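Local coordinates for protein putative GntR-family transcriptional regulator (Bordetella bronchiseptica RB50, PDB 3CNV) that probably senses a small-molecule effector through its UTRA ligand-binding domain and so regulates transcription as a member of the GntR family, at residues S21-R27 / V48-L54; H72-L76 / L91-F96; P127-R133 / R146-T152. All coordinates share one frame; numbering follows the deposited sequence.

Interactions 1 and 3 are antiparallel strand pairs in the same six-stranded sheet of the UTRA domain. Interaction 1 joins an outermost strand of the chain to its neighbour and is partly buried, whereas interaction 3 is buried within a hairpin and has neighbours on both sides. Their centres lie about 15 Å apart; between them Arg52 and Arg146 converge on one bound citrate, probably from the crystallisation liquor. Interaction 2 differs: partly buried, it has no hydrogen bond between its segments and packs a turn against helix 88-96 through aromatic and leucine side chains. It touches interaction 1 through Leu76 and Ile50, while interaction 3 lies across the chain's centre, about 24 Å away between centres.

Interaction 1 (S21-R27 / V48-L54); sequences SRILECR and VTIRRQL
Ser21 to Arg27 pairs antiparallel with Val48 to Leu54 at the edge of the UTRA-domain sheet, and a classic beta bulge interrupts the ladder: Leu24 and Glu25 lie opposite the single residue Arg51, whose O accepts from Leu24 N (2.7 Å) and from Glu25 N (3.2 Å), both on the same face of the carbonyl plane. On the face of Ser21, Ile23 and Cys26, Arg52 has CG wedged between its backbone N and carbonyl carbon (chi1 64°). With a further bend at chi2, Arg52 NH1 donates to Ser21 OG (2.7 Å), which lies in the guanidinium plane. Arg52 NE pairs with Asp64 and NH2 with a bound citrate, probably from the crystallisation liquor. Ile23 CD1 meets Ile50 CG2 under cover of helix 78-83. Across the sheet, Arg51 bends at chi3. Glu25 runs alongside with OE2 over a face of the Arg51 guanidinium, a long salt bridge of charges alone (OE2 to Arg51 NH1 3.7 Å); a water donates to the same OE2 and is held only weakly by Arg51 NH1. Asp65 and Glu115 hold the other nitrogens. Arg22 and Gln53 also run side by side, and Arg22 NH2 donates to Gln53 OE1 (2.8 Å) from 49° above the amide plane.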
loop_
_atom_site.group_PDB
_atom_site.type_symbol
_atom_site.label_atom_id
_atom_site.label_comp_id
_atom_site.label_asym_id
_atom_site.label_seq_id
_atom_site.Cartn_x
_atom_site.Cartn_y
_atom_site.Cartn_z
ATOM N N SER C 21 2.246 -7.476 -24.761
ATOM C CA SER C 21 3.483 -6.676 -24.797
ATOM C C SER C 21 4.168 -6.839 -26.160
ATOM O O SER C 21 4.264 -7.913 -26.706
ATOM C CB SER C 21 4.484 -7.136 -23.733
ATOM O OG SER C 21 5.554 -6.159 -23.574
ATOM N N ARG C 22 4.713 -5.751 -26.652
ATOM C CA ARG C 22 5.422 -5.749 -27.917
ATOM C C ARG C 22 6.637 -4.880 -27.715
ATOM O O ARG C 22 6.509 -3.717 -27.364
ATOM C CB ARG C 22 4.513 -5.239 -29.060
ATOM C CG ARG C 22 5.164 -5.306 -30.398
ATOM C CD ARG C 22 4.175 -5.251 -31.580
ATOM N NE ARG C 22 3.556 -3.954 -31.551
ATOM C CZ ARG C 22 4.025 -2.836 -32.080
ATOM N NH1 ARG C 22 5.152 -2.784 -32.780
ATOM N NH2 ARG C 22 3.330 -1.727 -31.886
ATOM N N ILE C 23 7.821 -5.447 -27.962
ATOM C CA ILE C 23 9.099 -4.723 -27.778
ATOM C C ILE C 23 9.325 -3.797 -28.976
ATOM O O ILE C 23 9.268 -4.205 -30.165
ATOM C CB ILE C 23 10.288 -5.656 -27.652
ATOM C CG1 ILE C 23 10.057 -6.685 -26.495
ATOM C CG2 ILE C 23 11.615 -4.839 -27.566
ATOM C CD1 ILE C 23 9.930 -6.087 -25.108
ATOM N N LEU C 24 9.606 -2.543 -28.674
ATOM C CA LEU C 24 9.748 -1.537 -29.720
ATOM C C LEU C 24 11.242 -1.173 -29.992
ATOM O O LEU C 24 11.675 -0.901 -31.091
ATOM C CB LEU C 24 8.940 -0.313 -29.282
ATOM C CG LEU C 24 7.532 -0.050 -29.742
ATOM C CD1 LEU C 24 6.597 -1.199 -30.080
ATOM C CD2 LEU C 24 6.988 1.079 -28.839
ATOM N N GLU C 25 11.983 -1.144 -28.914
ATOM C CA GLU C 25 13.381 -0.783 -28.901
ATOM C C GLU C 25 14.101 -1.552 -27.848
ATOM O O GLU C 25 13.555 -1.824 -26.764
ATOM C CB GLU C 25 13.550 0.698 -28.602
ATOM C CG GLU C 25 12.936 1.631 -29.669
ATOM C CD GLU C 25 13.080 3.092 -29.284
ATOM O OE1 GLU C 25 14.227 3.486 -28.942
ATOM O OE2 GLU C 25 12.067 3.832 -29.297
ATOM N N CYS C 26 15.363 -1.817 -28.138
ATOM C CA CYS C 26 16.248 -2.468 -27.181
ATOM C C CYS C 26 17.689 -2.155 -27.529
ATOM O O CYS C 26 18.112 -2.404 -28.634
ATOM C CB CYS C 26 15.999 -3.991 -27.228
ATOM S SG CYS C 26 16.895 -4.976 -25.998
ATOM N N ARG C 27 18.400 -1.524 -26.609
ATOM C CA ARG C 27 19.760 -1.010 -26.857
ATOM C C ARG C 27 20.516 -1.008 -25.536
ATOM O O ARG C 27 19.906 -0.905 -24.497
ATOM C CB ARG C 27 19.765 0.489 -27.263
ATOM C CG ARG C 27 19.274 0.794 -28.540
ATOM C CD ARG C 27 19.415 2.305 -28.748
ATOM N NE ARG C 27 18.585 3.015 -27.776
ATOM C CZ ARG C 27 18.745 4.293 -27.428
ATOM N NH1 ARG C 27 19.723 5.021 -27.958
ATOM N NH2 ARG C 27 17.927 4.840 -26.534
ATOM N N VAL C 48 21.017 -1.346 -19.993
ATOM C CA VAL C 48 20.167 -1.831 -21.075
ATOM C C VAL C 48 18.899 -1.015 -20.999
ATOM O O VAL C 48 18.335 -0.787 -19.905
ATOM C CB VAL C 48 19.757 -3.290 -20.879
ATOM C CG1 VAL C 48 18.824 -3.781 -22.095
ATOM C CG2 VAL C 48 20.959 -4.136 -20.722
ATOM N N THR C 49 18.453 -0.566 -22.152
ATOM C CA THR C 49 17.174 0.078 -22.214
ATOM C C THR C 49 16.252 -0.602 -23.197
ATOM O O THR C 49 16.628 -1.005 -24.287
ATOM C CB THR C 49 17.306 1.614 -22.526
ATOM O OG1 THR C 49 16.079 2.285 -22.139
ATOM C CG2 THR C 49 17.640 1.849 -24.039
ATOM N N ILE C 50 15.010 -0.721 -22.741
ATOM C CA ILE C 50 13.940 -1.269 -23.535
ATOM C C ILE C 50 12.785 -0.277 -23.586
ATOM O O ILE C 50 12.431 0.375 -22.588
ATOM C CB ILE C 50 13.415 -2.567 -22.841
ATOM C CG1 ILE C 50 14.579 -3.564 -22.583
ATOM C CG2 ILE C 50 12.213 -3.168 -23.599
ATOM C CD1 ILE C 50 14.184 -4.719 -21.634
ATOM N N ARG C 51 12.243 -0.127 -24.773
ATOM C CA ARG C 51 10.909 0.444 -24.965
ATOM C C ARG C 51 9.906 -0.622 -25.357
ATOM O O ARG C 51 10.153 -1.449 -26.265
ATOM C CB ARG C 51 10.940 1.557 -26.002
ATOM C CG ARG C 51 9.548 2.177 -26.127
ATOM C CD ARG C 51 9.516 3.358 -26.970
ATOM N NE ARG C 51 10.043 4.496 -26.247
ATOM C CZ ARG C 51 9.979 5.724 -26.722
ATOM N NH1 ARG C 51 9.399 5.929 -27.923
ATOM N NH2 ARG C 51 10.472 6.727 -25.995
ATOM N N ARG C 52 8.773 -0.640 -24.669
ATOM C CA ARG C 52 7.700 -1.566 -25.098
ATOM C C ARG C 52 6.324 -0.954 -25.078
ATOM O O ARG C 52 6.061 -0.003 -24.368
ATOM C CB ARG C 52 7.726 -2.865 -24.294
ATOM C CG ARG C 52 7.485 -2.761 -22.940
ATOM C CD ARG C 52 5.993 -2.916 -22.644
ATOM N NE ARG C 52 5.906 -2.955 -21.217
ATOM C CZ ARG C 52 6.023 -4.045 -20.476
ATOM N NH1 ARG C 52 6.102 -5.229 -21.050
ATOM N NH2 ARG C 52 5.973 -3.933 -19.156
ATOM N N GLN C 53 5.447 -1.567 -25.849
ATOM C CA GLN C 53 4.040 -1.181 -25.866
ATOM C C GLN C 53 3.196 -2.297 -25.235
ATOM O O GLN C 53 3.247 -3.460 -25.636
ATOM C CB GLN C 53 3.641 -0.912 -27.356
ATOM C CG GLN C 53 2.187 -0.448 -27.664
ATOM C CD GLN C 53 1.846 -0.608 -29.120
ATOM O OE1 GLN C 53 1.674 -1.699 -29.602
ATOM N NE2 GLN C 53 1.717 0.503 -29.827
ATOM N N LEU C 54 2.382 -1.924 -24.273
ATOM C CA LEU C 54 1.258 -2.753 -23.843
ATOM C C LEU C 54 -0.012 -2.344 -24.523
ATOM O O LEU C 54 -0.350 -1.149 -24.663
ATOM C CB LEU C 54 1.049 -2.655 -22.312
ATOM C CG LEU C 54 2.191 -3.183 -21.475
ATOM C CD1 LEU C 54 1.783 -2.937 -19.986
ATOM C CD2 LEU C 54 2.629 -4.697 -21.729
HETATM O O HOH W 1 9.757 3.947 -30.478
#

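Interaction 2 (H72-L76 / L91-F96); sequences HFRGL and LFESEF
Phe73 drives the edge of its ring toward the face of Phe92 in a T-shaped pair whose planes stand at 70° and whose centroids are 5.2 Å apart. The leading atom is Phe73 CE1, which comes within 3.7 Å of Phe92 CD1, while CZ of Phe73 lies over the face near the rim of the Phe92 ring. Phe96 is the second aromatic partner of this ring. Phe73 CD1 sits over one face of Phe96, 3.7 Å from Phe96 CG, and here the two planes are inclined at 41°. Both helix rings have CG anti to the carbonyl carbon (chi1 near -59° in both), and because the two residues lie one turn apart on helix 88-96 they rise from the same side of it and embrace Phe73 together.

Phe96 has a further neighbour in the turn. The Gly75 backbone lies at the edge of the Phe96 ring, and Phe96 CZ is 3.6 Å from Leu76 N. Leu76 crosses Phe96 at about a right angle: Leu76 CD1 touches Phe96 CE2 at 3.8 Å and also meets Leu91 CD2 at 3.8 Å, extending the apolar surface along the helix. The loop keeps its shape through a type I beta turn from Phe73 to Leu76, closed by Leu76 N donating to Phe73 O (2.9 Å). Leu68 of strand 59-69 packs on Phe73, Leu76 and Phe92, and Leu81 of helix 78-83 packs on Leu76 and Leu91. The arrangement is an aromatic cluster of three phenylalanines, by which a beta turn is packed against helix 88-96 beside the sheet of the UTRA domain.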
loop_
_atom_site.group_PDB
_atom_site.type_symbol
_atom_site.label_atom_id
_atom_site.label_comp_id
_atom_site.label_asym_id
_atom_site.label_seq_id
_atom_site.Cartn_x
_atom_site.Cartn_y
_atom_site.Cartn_z
ATOM N N HIS C 72 23.919 -6.612 -14.351
ATOM C CA HIS C 72 23.093 -7.765 -13.958
ATOM C C HIS C 72 22.285 -8.330 -15.124
ATOM O O HIS C 72 21.634 -9.369 -15.006
ATOM C CB HIS C 72 22.168 -7.389 -12.809
ATOM C CG HIS C 72 22.888 -6.816 -11.633
ATOM N ND1 HIS C 72 22.707 -5.516 -11.206
ATOM C CD2 HIS C 72 23.819 -7.360 -10.806
ATOM C CE1 HIS C 72 23.476 -5.292 -10.152
ATOM N NE2 HIS C 72 24.164 -6.393 -9.891
ATOM N N PHE C 73 22.325 -7.652 -16.254
ATOM C CA PHE C 73 21.404 -7.986 -17.334
ATOM C C PHE C 73 22.116 -8.201 -18.651
ATOM O O PHE C 73 21.539 -8.049 -19.745
ATOM C CB PHE C 73 20.308 -6.928 -17.446
ATOM C CG PHE C 73 19.251 -7.032 -16.372
ATOM C CD1 PHE C 73 18.199 -7.932 -16.500
ATOM C CD2 PHE C 73 19.334 -6.250 -15.210
ATOM C CE1 PHE C 73 17.243 -8.026 -15.481
ATOM C CE2 PHE C 73 18.391 -6.305 -14.242
ATOM C CZ PHE C 73 17.335 -7.216 -14.366
ATOM N N ARG C 74 23.392 -8.564 -18.523
ATOM C CA ARG C 74 24.244 -8.815 -19.705
ATOM C C ARG C 74 23.622 -9.813 -20.663
ATOM O O ARG C 74 23.699 -9.647 -21.871
ATOM C CB ARG C 74 25.680 -9.185 -19.313
ATOM C CG ARG C 74 26.461 -7.897 -19.072
ATOM C CD ARG C 74 27.935 -8.148 -18.835
ATOM N NE ARG C 74 28.174 -8.435 -17.425
ATOM C CZ ARG C 74 28.196 -9.658 -16.893
ATOM N NH1 ARG C 74 28.004 -10.743 -17.658
ATOM N NH2 ARG C 74 28.410 -9.791 -15.581
ATOM N N GLY C 75 22.911 -10.790 -20.139
ATOM C CA GLY C 75 22.335 -11.831 -21.001
ATOM C C GLY C 75 21.116 -11.383 -21.804
ATOM O O GLY C 75 20.575 -12.122 -22.650
ATOM N N LEU C 76 20.680 -10.156 -21.541
ATOM C CA LEU C 76 19.395 -9.680 -22.050
ATOM C C LEU C 76 19.566 -9.297 -23.504
ATOM O O LEU C 76 20.387 -8.443 -23.816
ATOM C CB LEU C 76 18.844 -8.514 -21.216
ATOM C CG LEU C 76 17.378 -8.049 -21.332
ATOM C CD1 LEU C 76 16.405 -9.246 -21.243
ATOM C CD2 LEU C 76 17.048 -7.041 -20.262
ATOM N N LEU C 91 10.344 -12.613 -16.453
ATOM C CA LEU C 91 11.606 -12.897 -17.157
ATOM C C LEU C 91 12.806 -12.507 -16.262
ATOM O O LEU C 91 13.778 -13.231 -16.158
ATOM C CB LEU C 91 11.719 -12.127 -18.476
ATOM C CG LEU C 91 13.048 -12.275 -19.233
ATOM C CD1 LEU C 91 13.165 -13.770 -19.812
ATOM C CD2 LEU C 91 13.255 -11.230 -20.378
ATOM N N PHE C 92 12.729 -11.346 -15.625
ATOM C CA PHE C 92 13.842 -10.871 -14.813
ATOM C C PHE C 92 14.060 -11.861 -13.665
ATOM O O PHE C 92 15.177 -12.146 -13.286
ATOM C CB PHE C 92 13.629 -9.458 -14.259
ATOM C CG PHE C 92 13.400 -8.387 -15.299
ATOM C CD1 PHE C 92 13.810 -8.566 -16.615
ATOM C CD2 PHE C 92 12.820 -7.168 -14.927
ATOM C CE1 PHE C 92 13.616 -7.568 -17.561
ATOM C CE2 PHE C 92 12.636 -6.149 -15.857
ATOM C CZ PHE C 92 13.047 -6.351 -17.182
ATOM N N GLU C 93 12.968 -12.389 -13.145
ATOM C CA GLU C 93 13.014 -13.375 -12.047
ATOM C C GLU C 93 13.635 -14.676 -12.501
ATOM O O GLU C 93 14.641 -15.147 -11.945
ATOM C CB GLU C 93 11.603 -13.694 -11.461
ATOM C CG GLU C 93 11.180 -12.802 -10.355
ATOM C CD GLU C 93 9.726 -13.023 -9.794
ATOM O OE1 GLU C 93 9.018 -13.974 -10.236
ATOM O OE2 GLU C 93 9.318 -12.187 -8.907
ATOM N N SER C 94 13.024 -15.252 -13.521
ATOM C CA SER C 94 13.437 -16.583 -13.971
ATOM C C SER C 94 14.776 -16.669 -14.688
ATOM O O SER C 94 15.505 -17.645 -14.491
ATOM C CB SER C 94 12.396 -17.194 -14.917
ATOM O OG SER C 94 11.211 -17.193 -14.172
ATOM N N GLU C 95 15.088 -15.686 -15.532
ATOM C CA GLU C 95 16.333 -15.778 -16.328
ATOM C C GLU C 95 17.468 -15.071 -15.632
ATOM O O GLU C 95 18.626 -15.414 -15.833
ATOM C CB GLU C 95 16.171 -15.240 -17.757
ATOM C CG GLU C 95 15.061 -15.906 -18.514
ATOM C CD GLU C 95 15.151 -17.431 -18.422
ATOM O OE1 GLU C 95 16.287 -17.972 -18.703
ATOM O OE2 GLU C 95 14.097 -18.052 -18.024
ATOM N N PHE C 96 17.157 -14.069 -14.811
ATOM C CA PHE C 96 18.207 -13.196 -14.252
ATOM C C PHE C 96 18.262 -13.236 -12.719
ATOM O O PHE C 96 19.190 -12.711 -12.141
ATOM C CB PHE C 96 18.098 -11.721 -14.822
ATOM C CG PHE C 96 18.223 -11.652 -16.340
ATOM C CD1 PHE C 96 19.466 -11.572 -16.947
ATOM C CD2 PHE C 96 17.105 -11.793 -17.171
ATOM C CE1 PHE C 96 19.585 -11.595 -18.333
ATOM C CE2 PHE C 96 17.212 -11.793 -18.559
ATOM C CZ PHE C 96 18.444 -11.699 -19.154
#

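Interaction 3 (P127-R133 / R146-T152); sequences PLLQVDR and RRGLYLT
Leu129, Val131 and Arg133 each exchange a pair of backbone hydrogen bonds with Tyr150, Gly148 and Arg146, so all six carbonyl oxygens and amides of these residues are paired. Arg133 N reaches Arg146 O at 2.7 Å. Beyond the last rung, a water links the two segments, donating to Pro127 O and accepting from Thr152 N (3.0 Å). Thr152 OG1 is hydrogen-bonded to the backbone N of Ala109 of the third subunit.

On the face of Leu129 and Val131, Val131 CG2 makes a CH-pi contact over the Tyr150 ring, 4.1 Å from its centroid. The two strands, 127-137 and 141-150, form a beta hairpin inside the UTRA-domain sheet, flanked by strands 102-111 and 59-69. At the same face Arg133 and Arg146 run alongside each other, with Arg133 NH1 over a guanidinium face of Arg146 (NH1 to NH1 3.7 Å). Each guanidinium has its own carboxylate, which probably offsets the closeness of the like charges: Glu105 for Arg133 and Glu144 for Arg146. Tyr89 OH is hydrogen-bonded to Arg133 NH1, and Arg146 NH1 donates to a bound citrate, probably from the crystallisation liquor.

Across the sheet Asp132 OD1 packs against the aliphatic part of Arg147. Arg147, extended through chi2 (CG anti to the amide nitrogen, chi1 177°) and bent at chi3, carries its guanidinium past Asp132 to a salt bridge with Asp65. Gln130 NE2 donates to Asp132 OD2 at 2.9 Å, on the syn side but 23° out of the carboxylate plane, so that OD2 is held by both Gln130 and the salt bridge to Arg108. Gln130 OE1 lies against Leu149 CD2.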
loop_
_atom_site.group_PDB
_atom_site.type_symbol
_atom_site.label_atom_id
_atom_site.label_comp_id
_atom_site.label_asym_id
_atom_site.label_seq_id
_atom_site.Cartn_x
_atom_site.Cartn_y
_atom_site.Cartn_z
ATOM N N PRO C 127 -4.019 14.136 -22.952
ATOM C CA PRO C 127 -3.474 13.864 -21.602
ATOM C C PRO C 127 -3.219 12.363 -21.361
ATOM O O PRO C 127 -4.050 11.485 -21.743
ATOM C CB PRO C 127 -4.579 14.347 -20.687
ATOM C CG PRO C 127 -5.324 15.315 -21.433
ATOM C CD PRO C 127 -5.303 14.862 -22.892
ATOM N N LEU C 128 -2.036 12.109 -20.798
ATOM C CA LEU C 128 -1.562 10.756 -20.454
ATOM C C LEU C 128 -1.141 10.782 -18.984
ATOM O O LEU C 128 -0.755 11.852 -18.425
ATOM C CB LEU C 128 -0.344 10.331 -21.300
ATOM C CG LEU C 128 -0.462 10.411 -22.805
ATOM C CD1 LEU C 128 0.922 10.056 -23.507
ATOM C CD2 LEU C 128 -1.600 9.473 -23.307
ATOM N N LEU C 129 -1.269 9.631 -18.370
ATOM C CA LEU C 129 -0.807 9.368 -16.984
ATOM C C LEU C 129 0.642 8.877 -17.073
ATOM O O LEU C 129 0.956 7.898 -17.741
ATOM C CB LEU C 129 -1.654 8.368 -16.266
ATOM C CG LEU C 129 -1.233 7.982 -14.835
ATOM C CD1 LEU C 129 -1.352 9.173 -13.872
ATOM C CD2 LEU C 129 -1.953 6.783 -14.321
ATOM N N GLN C 130 1.534 9.666 -16.500
ATOM C CA GLN C 130 2.944 9.279 -16.444
ATOM C C GLN C 130 3.228 8.676 -15.071
ATOM O O GLN C 130 2.934 9.255 -14.019
ATOM C CB GLN C 130 3.874 10.437 -16.791
ATOM C CG GLN C 130 5.374 10.145 -16.608
ATOM C CD GLN C 130 6.266 11.284 -17.131
ATOM O OE1 GLN C 130 6.244 11.608 -18.306
ATOM N NE2 GLN C 130 6.973 11.928 -16.247
ATOM N N VAL C 131 3.744 7.463 -15.110
ATOM C CA VAL C 131 4.128 6.688 -13.923
ATOM C C VAL C 131 5.661 6.477 -13.996
ATOM O O VAL C 131 6.184 5.687 -14.780
ATOM C CB VAL C 131 3.395 5.315 -13.811
ATOM C CG1 VAL C 131 3.804 4.577 -12.484
ATOM C CG2 VAL C 131 1.799 5.468 -13.897
ATOM N N ASP C 132 6.390 7.214 -13.174
ATOM C CA ASP C 132 7.830 7.016 -13.062
ATOM C C ASP C 132 8.164 6.100 -11.868
ATOM O O ASP C 132 7.910 6.454 -10.726
ATOM C CB ASP C 132 8.536 8.388 -12.888
ATOM C CG ASP C 132 8.560 9.210 -14.185
ATOM O OD1 ASP C 132 8.829 8.631 -15.262
ATOM O OD2 ASP C 132 8.256 10.430 -14.144
ATOM N N ARG C 133 8.758 4.948 -12.139
ATOM C CA ARG C 133 8.985 3.894 -11.128
ATOM C C ARG C 133 10.478 3.590 -10.942
ATOM O O ARG C 133 11.244 3.496 -11.915
ATOM C CB ARG C 133 8.276 2.623 -11.600
ATOM C CG ARG C 133 8.328 1.463 -10.609
ATOM C CD ARG C 133 7.749 0.188 -11.119
ATOM N NE ARG C 133 6.372 0.378 -11.534
ATOM C CZ ARG C 133 5.697 -0.287 -12.456
ATOM N NH1 ARG C 133 6.242 -1.242 -13.149
ATOM N NH2 ARG C 133 4.441 0.048 -12.670
ATOM N N ARG C 146 11.653 2.534 -14.595
ATOM C CA ARG C 146 10.683 2.444 -15.676
ATOM C C ARG C 146 9.792 3.693 -15.688
ATOM O O ARG C 146 9.264 4.099 -14.632
ATOM C CB ARG C 146 9.820 1.158 -15.483
ATOM C CG ARG C 146 8.779 0.928 -16.578
ATOM C CD ARG C 146 7.908 -0.324 -16.361
ATOM N NE ARG C 146 8.667 -1.561 -16.238
ATOM C CZ ARG C 146 8.172 -2.787 -16.287
ATOM N NH1 ARG C 146 6.854 -2.986 -16.341
ATOM N NH2 ARG C 146 9.005 -3.823 -16.195
ATOM N N ARG C 147 9.667 4.320 -16.873
ATOM C CA ARG C 147 8.743 5.348 -17.104
ATOM C C ARG C 147 7.655 4.897 -18.049
ATOM O O ARG C 147 7.902 4.518 -19.218
ATOM C CB ARG C 147 9.369 6.578 -17.711
ATOM C CG ARG C 147 8.252 7.603 -17.986
ATOM C CD ARG C 147 8.747 8.876 -18.698
ATOM N NE ARG C 147 9.906 8.637 -19.552
ATOM C CZ ARG C 147 9.867 8.244 -20.833
ATOM N NH1 ARG C 147 8.721 8.001 -21.442
ATOM N NH2 ARG C 147 11.008 8.089 -21.502
ATOM N N GLY C 148 6.438 4.905 -17.503
ATOM C CA GLY C 148 5.298 4.503 -18.246
ATOM C C GLY C 148 4.422 5.693 -18.627
ATOM O O GLY C 148 4.231 6.638 -17.879
ATOM N N LEU C 149 3.866 5.603 -19.801
ATOM C CA LEU C 149 2.895 6.585 -20.235
ATOM C C LEU C 149 1.673 5.803 -20.629
ATOM O O LEU C 149 1.723 4.991 -21.547
ATOM C CB LEU C 149 3.436 7.457 -21.401
ATOM C CG LEU C 149 4.515 8.507 -21.096
ATOM C CD1 LEU C 149 5.212 8.797 -22.450
ATOM C CD2 LEU C 149 3.933 9.823 -20.435
ATOM N N TYR C 150 0.581 6.128 -19.945
ATOM C CA TYR C 150 -0.653 5.394 -19.993
ATOM C C TYR C 150 -1.732 6.263 -20.566
ATOM O O TYR C 150 -1.958 7.408 -20.165
ATOM C CB TYR C 150 -1.119 4.986 -18.585
ATOM C CG TYR C 150 -0.236 4.032 -17.809
ATOM C CD1 TYR C 150 1.132 4.227 -17.682
ATOM C CD2 TYR C 150 -0.786 2.973 -17.138
ATOM C CE1 TYR C 150 1.927 3.360 -16.893
ATOM C CE2 TYR C 150 0.007 2.079 -16.350
ATOM C CZ TYR C 150 1.368 2.283 -16.258
ATOM O OH TYR C 150 2.094 1.424 -15.484
ATOM N N LEU C 151 -2.435 5.676 -21.512
ATOM C CA LEU C 151 -3.655 6.297 -22.064
ATOM C C LEU C 151 -4.814 5.738 -21.213
ATOM O O LEU C 151 -5.103 4.565 -21.228
ATOM C CB LEU C 151 -3.849 5.915 -23.515
ATOM C CG LEU C 151 -5.135 6.401 -24.155
ATOM C CD1 LEU C 151 -5.033 7.964 -24.233
ATOM C CD2 LEU C 151 -5.312 5.723 -25.505
ATOM N N THR C 152 -5.406 6.607 -20.415
ATOM C CA THR C 152 -6.393 6.225 -19.408
ATOM C C THR C 152 -7.816 6.504 -19.848
ATOM O O THR C 152 -8.650 6.901 -19.057
ATOM C CB THR C 152 -6.092 6.904 -18.039
ATOM O OG1 THR C 152 -6.073 8.315 -18.192
ATOM C CG2 THR C 152 -4.801 6.497 -17.548
HETATM O O HOH W 2 -5.342 9.556 -20.704
#